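PDB 6QZO: peroxidase from Cellulomonas bogoriensis 69B4 = DSM 16987, which binds heme b and, as a member of the DyP-type family, probably acts as a peroxidase. Local coordinates for residues L55-L68 and V103-L115. Residues are numbered along the deposited sequence; the frame is centred on the assembly and turned at random.
Sequences LASTSDRASVERLL and VGFGPGLLTAAGL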
loop_
_atom_site.group_PDB
_atom_site.type_symbol
_atom_site.label_atom_id
_atom_site.label_comp_id
_atom_site.label_asym_id
_atom_site.label_seq_id
_atom_site.Cartn_x
_atom_site.Cartn_y
_atom_site.Cartn_z
ATOM N N LEU A 55 -5.971 2.829 24.955
ATOM C CA LEU A 55 -6.943 2.181 25.871
ATOM C C LEU A 55 -8.042 3.194 26.210
ATOM O O LEU A 55 -7.755 4.395 26.228
ATOM C CB LEU A 55 -6.197 1.693 27.117
ATOM C CG LEU A 55 -5.156 0.611 26.843
ATOM C CD1 LEU A 55 -4.270 0.386 28.044
ATOM C CD2 LEU A 55 -5.876 -0.684 26.469
ATOM N N ALA A 56 -9.271 2.732 26.433
ATOM C CA ALA A 56 -10.366 3.575 26.985
ATOM C C ALA A 56 -9.969 4.074 28.379
ATOM O O ALA A 56 -9.216 3.364 29.048
ATOM C CB ALA A 56 -11.649 2.788 27.009
ATOM N N SER A 57 -10.466 5.238 28.790
ATOM C CA SER A 57 -10.250 5.847 30.133
ATOM C C SER A 57 -10.730 4.886 31.238
ATOM O O SER A 57 -10.196 4.939 32.360
ATOM C CB SER A 57 -10.936 7.176 30.245
ATOM O OG SER A 57 -12.339 7.027 30.086
ATOM N N THR A 58 -11.719 4.052 30.922
ATOM C CA THR A 58 -12.386 3.115 31.868
ATOM C C THR A 58 -11.605 1.804 31.982
ATOM O O THR A 58 -11.917 1.027 32.878
ATOM C CB THR A 58 -13.841 2.866 31.447
ATOM O OG1 THR A 58 -13.851 2.403 30.094
ATOM C CG2 THR A 58 -14.691 4.117 31.547
ATOM N N SER A 59 -10.573 1.606 31.168
ATOM C CA SER A 59 -9.703 0.393 31.167
ATOM C C SER A 59 -9.073 0.168 32.550
ATOM O O SER A 59 -8.776 1.158 33.252
ATOM C CB SER A 59 -8.655 0.488 30.099
ATOM O OG SER A 59 -9.193 0.029 28.868
ATOM N N ASP A 60 -8.908 -1.095 32.940
ATOM C CA ASP A 60 -8.193 -1.532 34.173
ATOM C C ASP A 60 -7.368 -2.772 33.822
ATOM O O ASP A 60 -7.347 -3.144 32.635
ATOM C CB ASP A 60 -9.181 -1.792 35.320
ATOM C CG ASP A 60 -10.261 -2.808 34.975
ATOM O OD1 ASP A 60 -10.081 -3.563 33.970
ATOM O OD2 ASP A 60 -11.294 -2.798 35.678
ATOM N N ARG A 61 -6.717 -3.389 34.814
ATOM C CA ARG A 61 -5.867 -4.592 34.624
ATOM C C ARG A 61 -6.672 -5.665 33.873
ATOM O O ARG A 61 -6.095 -6.338 33.002
ATOM C CB ARG A 61 -5.395 -5.111 35.984
ATOM C CG ARG A 61 -4.131 -5.950 35.940
ATOM C CD ARG A 61 -3.681 -6.274 37.328
ATOM N NE ARG A 61 -2.731 -5.260 37.762
ATOM C CZ ARG A 61 -2.396 -5.000 39.021
ATOM N NH1 ARG A 61 -2.931 -5.675 40.029
ATOM N NH2 ARG A 61 -1.495 -4.060 39.274
ATOM N N ALA A 62 -7.951 -5.837 34.209
ATOM C CA ALA A 62 -8.789 -6.936 33.674
ATOM C C ALA A 62 -9.029 -6.719 32.173
ATOM O O ALA A 62 -8.916 -7.711 31.401
ATOM C CB ALA A 62 -10.079 -7.048 34.447
ATOM N N SER A 63 -9.336 -5.474 31.784
ATOM C CA SER A 63 -9.505 -5.014 30.381
ATOM C C SER A 63 -8.260 -5.368 29.577
ATOM O O SER A 63 -8.391 -5.993 28.514
ATOM C CB SER A 63 -9.742 -3.529 30.301
ATOM O OG SER A 63 -10.968 -3.204 30.918
ATOM N N VAL A 64 -7.102 -4.929 30.060
ATOM C CA VAL A 64 -5.811 -5.094 29.336
ATOM C C VAL A 64 -5.566 -6.591 29.167
ATOM O O VAL A 64 -5.227 -7.020 28.035
ATOM C CB VAL A 64 -4.660 -4.392 30.077
ATOM C CG1 VAL A 64 -3.311 -4.613 29.401
ATOM C CG2 VAL A 64 -4.953 -2.906 30.235
ATOM N N GLU A 65 -5.778 -7.363 30.239
ATOM C CA GLU A 65 -5.553 -8.825 30.200
ATOM C C GLU A 65 -6.439 -9.469 29.133
ATOM O O GLU A 65 -5.895 -10.209 28.289
ATOM C CB GLU A 65 -5.865 -9.478 31.537
ATOM C CG GLU A 65 -5.401 -10.923 31.529
ATOM C CD GLU A 65 -5.720 -11.673 32.798
ATOM O OE1 GLU A 65 -5.655 -11.066 33.885
ATOM O OE2 GLU A 65 -6.020 -12.865 32.685
ATOM N N ARG A 66 -7.747 -9.215 29.198
ATOM C CA ARG A 66 -8.737 -9.732 28.213
ATOM C C ARG A 66 -8.258 -9.405 26.788
ATOM O O ARG A 66 -8.198 -10.324 25.948
ATOM C CB ARG A 66 -10.124 -9.139 28.488
ATOM C CG ARG A 66 -11.231 -9.690 27.602
ATOM C CD ARG A 66 -11.521 -11.172 27.831
ATOM N NE ARG A 66 -12.463 -11.694 26.840
ATOM C CZ ARG A 66 -13.180 -12.812 26.978
ATOM N NH1 ARG A 66 -13.090 -13.537 28.081
ATOM N NH2 ARG A 66 -13.995 -13.205 26.011
ATOM N N LEU A 67 -7.904 -8.149 26.536
ATOM C CA LEU A 67 -7.452 -7.672 25.205
ATOM C C LEU A 67 -6.275 -8.523 24.705
ATOM O O LEU A 67 -6.325 -8.999 23.568
ATOM C CB LEU A 67 -7.033 -6.207 25.331
ATOM C CG LEU A 67 -6.523 -5.578 24.046
ATOM C CD1 LEU A 67 -7.558 -5.696 22.938
ATOM C CD2 LEU A 67 -6.161 -4.110 24.268
ATOM N N LEU A 68 -5.242 -8.682 25.529
ATOM C CA LEU A 68 -4.026 -9.478 25.192
ATOM C C LEU A 68 -4.394 -10.940 24.950
ATOM O O LEU A 68 -3.730 -11.595 24.120
ATOM C CB LEU A 68 -3.008 -9.371 26.331
ATOM C CG LEU A 68 -2.455 -7.976 26.582
ATOM C CD1 LEU A 68 -1.488 -7.998 27.760
ATOM C CD2 LEU A 68 -1.783 -7.420 25.325
ATOM N N VAL A 103 3.588 -7.461 19.409
ATOM C CA VAL A 103 2.838 -6.604 20.375
ATOM C C VAL A 103 3.847 -5.819 21.209
ATOM O O VAL A 103 4.760 -6.437 21.788
ATOM C CB VAL A 103 1.928 -7.446 21.290
ATOM C CG1 VAL A 103 1.047 -6.576 22.173
ATOM C CG2 VAL A 103 1.086 -8.413 20.478
ATOM N N GLY A 104 3.664 -4.503 21.267
ATOM C CA GLY A 104 4.477 -3.591 22.091
ATOM C C GLY A 104 3.568 -2.813 23.013
ATOM O O GLY A 104 2.420 -2.492 22.602
ATOM N N PHE A 105 4.053 -2.530 24.216
ATOM C CA PHE A 105 3.309 -1.791 25.263
ATOM C C PHE A 105 3.949 -0.419 25.448
ATOM O O PHE A 105 5.171 -0.345 25.638
ATOM C CB PHE A 105 3.324 -2.532 26.599
ATOM C CG PHE A 105 2.852 -3.962 26.571
ATOM C CD1 PHE A 105 1.916 -4.393 25.639
ATOM C CD2 PHE A 105 3.310 -4.859 27.532
ATOM C CE1 PHE A 105 1.477 -5.711 25.652
ATOM C CE2 PHE A 105 2.859 -6.168 27.542
ATOM C CZ PHE A 105 1.951 -6.595 26.600
ATOM N N GLY A 106 3.124 0.619 25.348
ATOM C CA GLY A 106 3.487 1.994 25.706
ATOM C C GLY A 106 3.258 2.204 27.196
ATOM O O GLY A 106 2.582 1.402 27.839
ATOM N N PRO A 107 3.810 3.287 27.776
ATOM C CA PRO A 107 3.702 3.529 29.213
ATOM C C PRO A 107 2.246 3.511 29.702
ATOM O O PRO A 107 2.008 3.033 30.784
ATOM C CB PRO A 107 4.357 4.904 29.414
ATOM C CG PRO A 107 4.463 5.516 28.022
ATOM C CD PRO A 107 4.577 4.332 27.079
ATOM N N GLY A 108 1.336 4.059 28.909
ATOM C CA GLY A 108 -0.098 4.185 29.226
ATOM C C GLY A 108 -0.746 2.839 29.482
ATOM O O GLY A 108 -1.698 2.797 30.277
ATOM N N LEU A 109 -0.263 1.770 28.845
ATOM C CA LEU A 109 -0.799 0.409 29.107
ATOM C C LEU A 109 -0.465 0.022 30.546
ATOM O O LEU A 109 -1.363 -0.469 31.242
ATOM C CB LEU A 109 -0.250 -0.628 28.131
ATOM C CG LEU A 109 -0.874 -2.022 28.287
ATOM C CD1 LEU A 109 -1.179 -2.670 26.939
ATOM C CD2 LEU A 109 0.030 -2.933 29.107
ATOM N N LEU A 110 0.775 0.237 30.975
ATOM C CA LEU A 110 1.228 -0.137 32.340
ATOM C C LEU A 110 0.487 0.721 33.365
ATOM O O LEU A 110 0.025 0.170 34.377
ATOM C CB LEU A 110 2.744 0.026 32.445
ATOM C CG LEU A 110 3.524 -1.210 32.015
ATOM C CD1 LEU A 110 3.506 -1.351 30.507
ATOM C CD2 LEU A 110 4.949 -1.169 32.527
ATOM N N THR A 111 0.330 2.011 33.082
ATOM C CA THR A 111 -0.467 2.948 33.916
ATOM C C THR A 111 -1.881 2.390 34.077
ATOM O O THR A 111 -2.328 2.261 35.236
ATOM C CB THR A 111 -0.484 4.357 33.314
ATOM O OG1 THR A 111 0.873 4.778 33.268
ATOM C CG2 THR A 111 -1.292 5.345 34.122
ATOM N N ALA A 112 -2.553 2.073 32.969
ATOM C CA ALA A 112 -3.974 1.652 32.958
ATOM C C ALA A 112 -4.130 0.346 33.745
ATOM O O ALA A 112 -5.126 0.230 34.452
ATOM C CB ALA A 112 -4.473 1.523 31.534
ATOM N N ALA A 113 -3.158 -0.569 33.649
ATOM C CA ALA A 113 -3.162 -1.876 34.357
ATOM C C ALA A 113 -2.748 -1.726 35.828
ATOM O O ALA A 113 -2.867 -2.744 36.554
ATOM C CB ALA A 113 -2.239 -2.861 33.666
ATOM N N GLY A 114 -2.277 -0.551 36.261
ATOM C CA GLY A 114 -1.809 -0.333 37.645
ATOM C C GLY A 114 -0.450 -0.967 37.868
ATOM O O GLY A 114 -0.253 -1.581 38.927
ATOM N N LEU A 115 0.467 -0.808 36.906
ATOM C CA LEU A 115 1.770 -1.512 36.862
ATOM C C LEU A 115 2.892 -0.530 36.530
ATOM O O LEU A 115 3.913 -0.989 35.949
ATOM C CB LEU A 115 1.685 -2.623 35.808
ATOM C CG LEU A 115 0.702 -3.759 36.092
ATOM C CD1 LEU A 115 0.609 -4.700 34.906
ATOM C CD2 LEU A 115 1.114 -4.522 37.343
#
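The Phe105 ring meets Leu68 obliquely, its CE1 lying 3.7 Å from Leu68 CD2, while Leu109 CD2 rests over one face, offset toward the rim. The other flat group, the Arg61 guanidinium, has Gly114 O at its edge, near its plane, with Ala113 O and Leu115 CD2 approaching obliquely. Both groups belong to the packing of helix 61-78 on helix 107-113 and the end of strand 100-105, in the N-terminal half of the DyP-type peroxidase fold, away from the heme. The axes of segments 61-68 and 107-113 approach to 8.9 Å, with their N-to-C directions 126° apart. Val64 places CG1 anti to its own nitrogen (chi1 177°), which carries that methyl to within 3.7 Å of Leu109 CG. At the end of strand 47-55, Leu55 lays CD1 against the backbone of helix 107-113, 3.6 Å from Leu109 CA, and also touches the Ala112 methyl. The backbones come closest at the N-terminal end of helix 61-78, where the CA atoms of Arg61 and Ala113 are 3.8 Å apart; just before it, Asp60 CA makes a CH···O contact with Ala112 O. Asp60 caps helix 61-78 through OD1, which accepts from Ser63 N and OG. Helix 107-113 ends in a Schellman motif at Gly114. Over that end the Arg61 chain, bent at chi3 (-93°), gives two weak hydrogen bonds, NE to Ala113 O and NH2 to Gly114 O, both at 2.8 Å.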